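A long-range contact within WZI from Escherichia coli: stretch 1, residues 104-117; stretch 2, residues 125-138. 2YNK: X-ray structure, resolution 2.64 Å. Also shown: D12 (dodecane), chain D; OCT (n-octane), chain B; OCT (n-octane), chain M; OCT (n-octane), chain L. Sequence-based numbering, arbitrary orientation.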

# COMPACT_ATOMS: atom_id res chain seq x y z
N GLY A 104 -12.82 19.96 -1.33
CA GLY A 104 -12.47 21.22 -1.96
C GLY A 104 -11.06 21.69 -1.63
O GLY A 104 -10.25 20.95 -1.08
N GLU A 105 -10.79 22.94 -2.00
CA GLU A 105 -9.51 23.60 -1.72
C GLU A 105 -8.89 23.18 -0.37
O GLU A 105 -7.71 22.82 -0.32
N TRP A 106 -9.67 23.20 0.71
CA TRP A 106 -9.13 22.94 2.04
C TRP A 106 -9.79 21.80 2.78
O TRP A 106 -9.62 21.68 3.99
N TRP A 107 -10.53 20.94 2.08
CA TRP A 107 -11.23 19.84 2.75
C TRP A 107 -11.43 18.61 1.91
O TRP A 107 -11.51 18.70 0.68
N ASP A 108 -11.52 17.46 2.57
CA ASP A 108 -11.76 16.18 1.91
C ASP A 108 -12.60 15.32 2.85
O ASP A 108 -12.17 15.01 3.96
N VAL A 109 -13.79 14.95 2.41
CA VAL A 109 -14.67 14.10 3.20
C VAL A 109 -15.06 12.86 2.41
O VAL A 109 -15.61 12.98 1.32
N HIS A 110 -14.79 11.69 3.00
CA HIS A 110 -15.09 10.40 2.39
C HIS A 110 -15.83 9.57 3.41
O HIS A 110 -15.22 8.99 4.31
N LEU A 111 -17.16 9.54 3.32
CA LEU A 111 -17.96 8.74 4.24
C LEU A 111 -18.22 7.39 3.60
O LEU A 111 -18.94 7.30 2.62
N GLN A 112 -17.64 6.35 4.18
CA GLN A 112 -17.69 5.02 3.59
C GLN A 112 -18.37 4.03 4.55
O GLN A 112 -18.03 3.95 5.73
N GLY A 113 -19.34 3.28 4.03
CA GLY A 113 -19.96 2.19 4.75
C GLY A 113 -19.71 0.90 3.99
O GLY A 113 -19.76 0.89 2.77
N ASN A 114 -19.43 -0.18 4.73
CA ASN A 114 -19.25 -1.51 4.15
C ASN A 114 -20.07 -2.57 4.90
O ASN A 114 -20.16 -2.54 6.13
N VAL A 115 -20.65 -3.50 4.15
CA VAL A 115 -21.27 -4.69 4.69
C VAL A 115 -20.59 -5.90 4.06
O VAL A 115 -20.23 -5.87 2.89
N GLU A 116 -20.44 -6.97 4.85
CA GLU A 116 -19.59 -8.10 4.47
C GLU A 116 -20.22 -9.48 4.65
O GLU A 116 -21.11 -9.68 5.47
N GLY A 117 -19.70 -10.43 3.88
CA GLY A 117 -20.16 -11.80 3.89
C GLY A 117 -18.98 -12.74 3.78
O GLY A 117 -18.16 -12.60 2.87
N SER A 125 -18.38 -6.83 13.71
CA SER A 125 -19.66 -6.75 13.04
C SER A 125 -19.41 -6.85 11.56
O SER A 125 -18.35 -6.45 11.09
N ARG A 126 -20.39 -7.36 10.82
CA ARG A 126 -20.26 -7.42 9.37
C ARG A 126 -20.40 -6.05 8.71
O ARG A 126 -20.23 -5.93 7.51
N PHE A 127 -20.73 -5.04 9.51
CA PHE A 127 -20.81 -3.66 9.06
C PHE A 127 -19.59 -2.91 9.55
O PHE A 127 -19.18 -3.09 10.71
N ASN A 128 -19.02 -2.05 8.69
CA ASN A 128 -17.90 -1.20 9.11
C ASN A 128 -17.70 0.06 8.26
O ASN A 128 -18.28 0.21 7.18
N ALA A 129 -16.87 0.96 8.78
CA ALA A 129 -16.61 2.23 8.12
C ALA A 129 -15.14 2.36 7.71
O ALA A 129 -14.55 3.41 7.90
N ASN A 130 -14.57 1.28 7.17
CA ASN A 130 -13.17 1.27 6.71
C ASN A 130 -12.97 2.23 5.52
O ASN A 130 -13.80 2.32 4.61
N GLY A 131 -11.87 2.97 5.54
CA GLY A 131 -11.64 3.96 4.53
C GLY A 131 -12.28 5.30 4.85
O GLY A 131 -11.88 6.31 4.27
N ALA A 132 -13.24 5.33 5.78
CA ALA A 132 -13.98 6.56 6.06
C ALA A 132 -13.07 7.55 6.74
O ALA A 132 -12.50 7.24 7.78
N TYR A 133 -12.93 8.74 6.15
CA TYR A 133 -12.21 9.83 6.80
C TYR A 133 -12.81 11.19 6.45
O TYR A 133 -13.57 11.32 5.49
N GLY A 134 -12.45 12.18 7.25
CA GLY A 134 -12.55 13.58 6.86
C GLY A 134 -11.19 14.23 7.06
O GLY A 134 -10.47 13.89 8.00
N ALA A 135 -10.83 15.15 6.17
CA ALA A 135 -9.56 15.88 6.30
C ALA A 135 -9.74 17.34 6.01
O ALA A 135 -10.63 17.74 5.25
N VAL A 136 -8.88 18.15 6.62
CA VAL A 136 -8.80 19.58 6.34
C VAL A 136 -7.36 19.99 6.02
O VAL A 136 -6.41 19.37 6.50
N LYS A 137 -7.22 21.06 5.23
CA LYS A 137 -5.90 21.59 4.87
C LYS A 137 -5.62 22.94 5.51
O LYS A 137 -6.45 23.84 5.45
N PHE A 138 -4.45 23.08 6.12
CA PHE A 138 -3.96 24.38 6.57
C PHE A 138 -2.44 24.46 6.42
O PHE A 138 -1.74 23.48 6.66

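Strand 107-116 runs antiparallel to strand 133-138 (179° between axes), and the backbone ladder fixes which side chains share a face. At Asp108 and Ala135 both amides are satisfied, Asp108 N to Ala135 O at 2.8 Å and Ala135 N to Asp108 O at 2.6 Å. His110 and Tyr133 pair likewise, with His110 N to Tyr133 O at 2.8 Å and Tyr133 N to His110 O at 2.9 Å. Past a one-residue register shift, Asn114 N reaches Asn128 O at 2.7 Å and Asn128 N reaches Asn114 O at 2.8 Å.

The face carrying Asp108, His110, Asn114, Tyr133 and Asn128 is largely polar. Tyr133 (chi1 p) brings its ring alongside His110 (chi1 t), whose CB sits over the ring face, 3.9 Å from the centroid. The same rotamer delivers Tyr133 OH to Asp108 OD2 at 2.6 Å, with the phenol as donor; both Asp108 carboxylate oxygens also have partners elsewhere in the structure. Asn114 (m) donates from ND2 to Asn128 OD1 at 3.1 Å and 160°, although the position of that oxygen is less certain. Asn128 ND2 donates weakly to Glu116 OE2, 3.1 Å away at 124°. Gln112 NE2 instead bonds within its own strand, to Gly113 O at 3.0 Å.

At the other end, Lys137 (t, t, p, t) extends to Glu105: its NZ donates to Glu105 O at 2.8 Å and forms a salt bridge with Glu105 OE2 at 3.3 Å, the latter a weak hydrogen bond.

The face of Trp107, Val109 and Val136 is apolar and meets dodecane: Val136 CG1 lies 3.5 Å from D12 C9, and D12 C3 lies over the Trp107 ring, 3.8 Å from Trp107 CD1. Farther along, Val115 (p) places CG2 over the Phe127 ring, 4.1 Å from its centroid.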

# COMPACT_ATOMS: atom_id res chain seq x y z
CB GLU A 105 -9.73 25.12 -1.79
CG GLU A 105 -8.63 25.98 -1.17
CD GLU A 105 -7.28 25.78 -1.81
OE1 GLU A 105 -7.24 25.46 -3.02
OE2 GLU A 105 -6.25 25.93 -1.11
CB TRP A 106 -9.19 24.21 2.89
CG TRP A 106 -10.59 24.76 3.05
CD1 TRP A 106 -11.25 25.63 2.21
CD2 TRP A 106 -11.56 24.46 4.13
NE1 TRP A 106 -12.52 25.90 2.67
CE2 TRP A 106 -12.76 25.23 3.81
CE3 TRP A 106 -11.54 23.67 5.27
CZ2 TRP A 106 -13.89 25.20 4.62
CZ3 TRP A 106 -12.69 23.65 6.08
CH2 TRP A 106 -13.83 24.39 5.75
CB TRP A 107 -12.58 20.33 3.28
CG TRP A 107 -13.67 20.45 2.25
CD1 TRP A 107 -14.62 19.50 1.91
CD2 TRP A 107 -13.96 21.60 1.40
NE1 TRP A 107 -15.46 19.97 0.94
CE2 TRP A 107 -15.12 21.22 0.59
CE3 TRP A 107 -13.40 22.87 1.23
CZ2 TRP A 107 -15.68 22.09 -0.35
CZ3 TRP A 107 -13.98 23.73 0.30
CH2 TRP A 107 -15.09 23.35 -0.47
CB ASP A 108 -10.43 15.49 1.62
CG ASP A 108 -10.56 14.27 0.70
OD1 ASP A 108 -11.67 13.98 0.20
OD2 ASP A 108 -9.52 13.60 0.48
CB VAL A 109 -15.93 14.85 3.64
CG1 VAL A 109 -16.95 13.88 4.20
CG2 VAL A 109 -15.56 15.90 4.67
CB HIS A 110 -13.79 9.73 1.97
CG HIS A 110 -13.97 8.40 1.27
ND1 HIS A 110 -14.33 8.29 -0.02
CD2 HIS A 110 -13.79 7.10 1.73
CE1 HIS A 110 -14.40 7.00 -0.36
NE2 HIS A 110 -14.07 6.27 0.71
CB LEU A 111 -19.30 9.42 4.55
CG LEU A 111 -19.25 10.75 5.29
CD1 LEU A 111 -20.65 11.19 5.67
CD2 LEU A 111 -18.36 10.64 6.53
CB GLN A 112 -16.26 4.57 3.27
CG GLN A 112 -16.13 3.17 2.70
CD GLN A 112 -16.64 3.06 1.30
OE1 GLN A 112 -16.12 3.72 0.39
NE2 GLN A 112 -17.65 2.23 1.09
CB ASN A 114 -17.78 -1.94 4.20
CG ASN A 114 -16.84 -0.90 3.66
OD1 ASN A 114 -16.89 -0.55 2.48
ND2 ASN A 114 -15.95 -0.41 4.52
CB VAL A 115 -22.77 -4.74 4.40
CG1 VAL A 115 -23.01 -5.00 2.93
CG2 VAL A 115 -23.43 -5.83 5.24
CB GLU A 116 -18.30 -8.03 5.27
CG GLU A 116 -17.29 -7.07 4.67
CD GLU A 116 -16.21 -6.66 5.66
OE1 GLU A 116 -16.10 -7.33 6.73
OE2 GLU A 116 -15.48 -5.68 5.34
CB SER A 125 -20.29 -5.40 13.33
OG SER A 125 -21.42 -5.19 12.52
CB ARG A 126 -21.27 -8.40 8.78
CG ARG A 126 -22.73 -7.99 8.88
CD ARG A 126 -23.60 -9.23 8.90
NE ARG A 126 -25.04 -8.94 8.86
CZ ARG A 126 -25.77 -8.88 7.75
NH1 ARG A 126 -25.23 -9.07 6.55
NH2 ARG A 126 -27.07 -8.60 7.85
CB PHE A 127 -22.02 -2.97 9.67
CG PHE A 127 -23.33 -3.38 9.08
CD1 PHE A 127 -23.79 -2.81 7.90
CD2 PHE A 127 -24.13 -4.32 9.73
CE1 PHE A 127 -25.01 -3.17 7.37
CE2 PHE A 127 -25.35 -4.69 9.20
CZ PHE A 127 -25.79 -4.12 8.02
CB ASN A 128 -16.62 -2.01 9.17
CG ASN A 128 -16.01 -2.21 7.81
OD1 ASN A 128 -15.24 -1.38 7.37
ND2 ASN A 128 -16.34 -3.30 7.14
CB ALA A 129 -17.02 3.37 9.04
CB ASN A 130 -12.71 -0.15 6.34
CG ASN A 130 -12.62 -1.12 7.55
OD1 ASN A 130 -12.36 -2.32 7.39
ND2 ASN A 130 -12.83 -0.59 8.75
CB ALA A 132 -15.20 6.31 6.93
CB TYR A 133 -10.73 9.83 6.39
CG TYR A 133 -10.53 10.17 4.93
CD1 TYR A 133 -10.41 11.49 4.50
CD2 TYR A 133 -10.48 9.17 3.97
CE1 TYR A 133 -10.25 11.80 3.15
CE2 TYR A 133 -10.31 9.45 2.63
CZ TYR A 133 -10.20 10.77 2.22
OH TYR A 133 -10.04 11.04 0.87
CB ALA A 135 -8.50 15.29 5.38
CB VAL A 136 -9.30 20.43 7.52
CG1 VAL A 136 -10.80 20.26 7.70
CG2 VAL A 136 -8.54 20.10 8.80
CB LYS A 137 -5.78 21.73 3.36
CG LYS A 137 -4.36 21.98 2.88
CD LYS A 137 -4.25 21.88 1.37
CE LYS A 137 -4.74 23.14 0.68
NZ LYS A 137 -4.95 22.87 -0.76
CB PHE A 138 -4.38 24.65 8.02
CG PHE A 138 -4.01 23.56 8.99
CD1 PHE A 138 -2.77 23.57 9.61
CD2 PHE A 138 -4.90 22.55 9.29
CE1 PHE A 138 -2.42 22.57 10.51
CE2 PHE A 138 -4.56 21.55 10.20
CZ PHE A 138 -3.32 21.56 10.81
C1 D12 D . -17.99 22.61 2.79
C2 D12 D . -16.99 22.41 3.91
C3 D12 D . -17.03 20.99 4.51
C4 D12 D . -15.84 20.73 5.44
C5 D12 D . -16.03 19.49 6.33
C6 D12 D . -14.69 18.98 6.90
C7 D12 D . -14.79 18.54 8.36
C8 D12 D . -13.95 17.30 8.70
C9 D12 D . -12.55 17.65 9.22
C10 D12 D . -11.96 16.57 10.13
C11 D12 D . -10.43 16.62 10.14
C12 D12 D . -9.82 16.25 11.48
C1 OCT B . -15.95 11.15 8.80
C2 OCT B . -15.41 10.47 10.04
C3 OCT B . -15.32 8.96 9.86
C4 OCT B . -14.78 8.27 11.12
C5 OCT B . -15.01 6.75 11.09
C6 OCT B . -14.25 6.05 12.23
C7 OCT B . -15.15 5.24 13.19
C8 OCT B . -14.55 3.90 13.57
C1 OCT M . -5.00 29.15 7.64
C2 OCT M . -5.24 29.15 9.14
C3 OCT M . -5.73 27.78 9.65
C4 OCT M . -4.96 27.31 10.89
C5 OCT M . -5.67 26.15 11.60
C6 OCT M . -4.82 25.51 12.70
C7 OCT M . -5.35 24.12 13.08
C8 OCT M . -4.77 23.61 14.39
C1 OCT L . -9.69 28.44 4.74
C2 OCT L . -8.92 27.89 5.93
C3 OCT L . -9.63 26.71 6.59
C4 OCT L . -8.88 26.17 7.81
C5 OCT L . -9.61 25.00 8.47
C6 OCT L . -8.97 24.59 9.80
C7 OCT L . -9.89 23.70 10.64
C8 OCT L . -9.12 22.96 11.72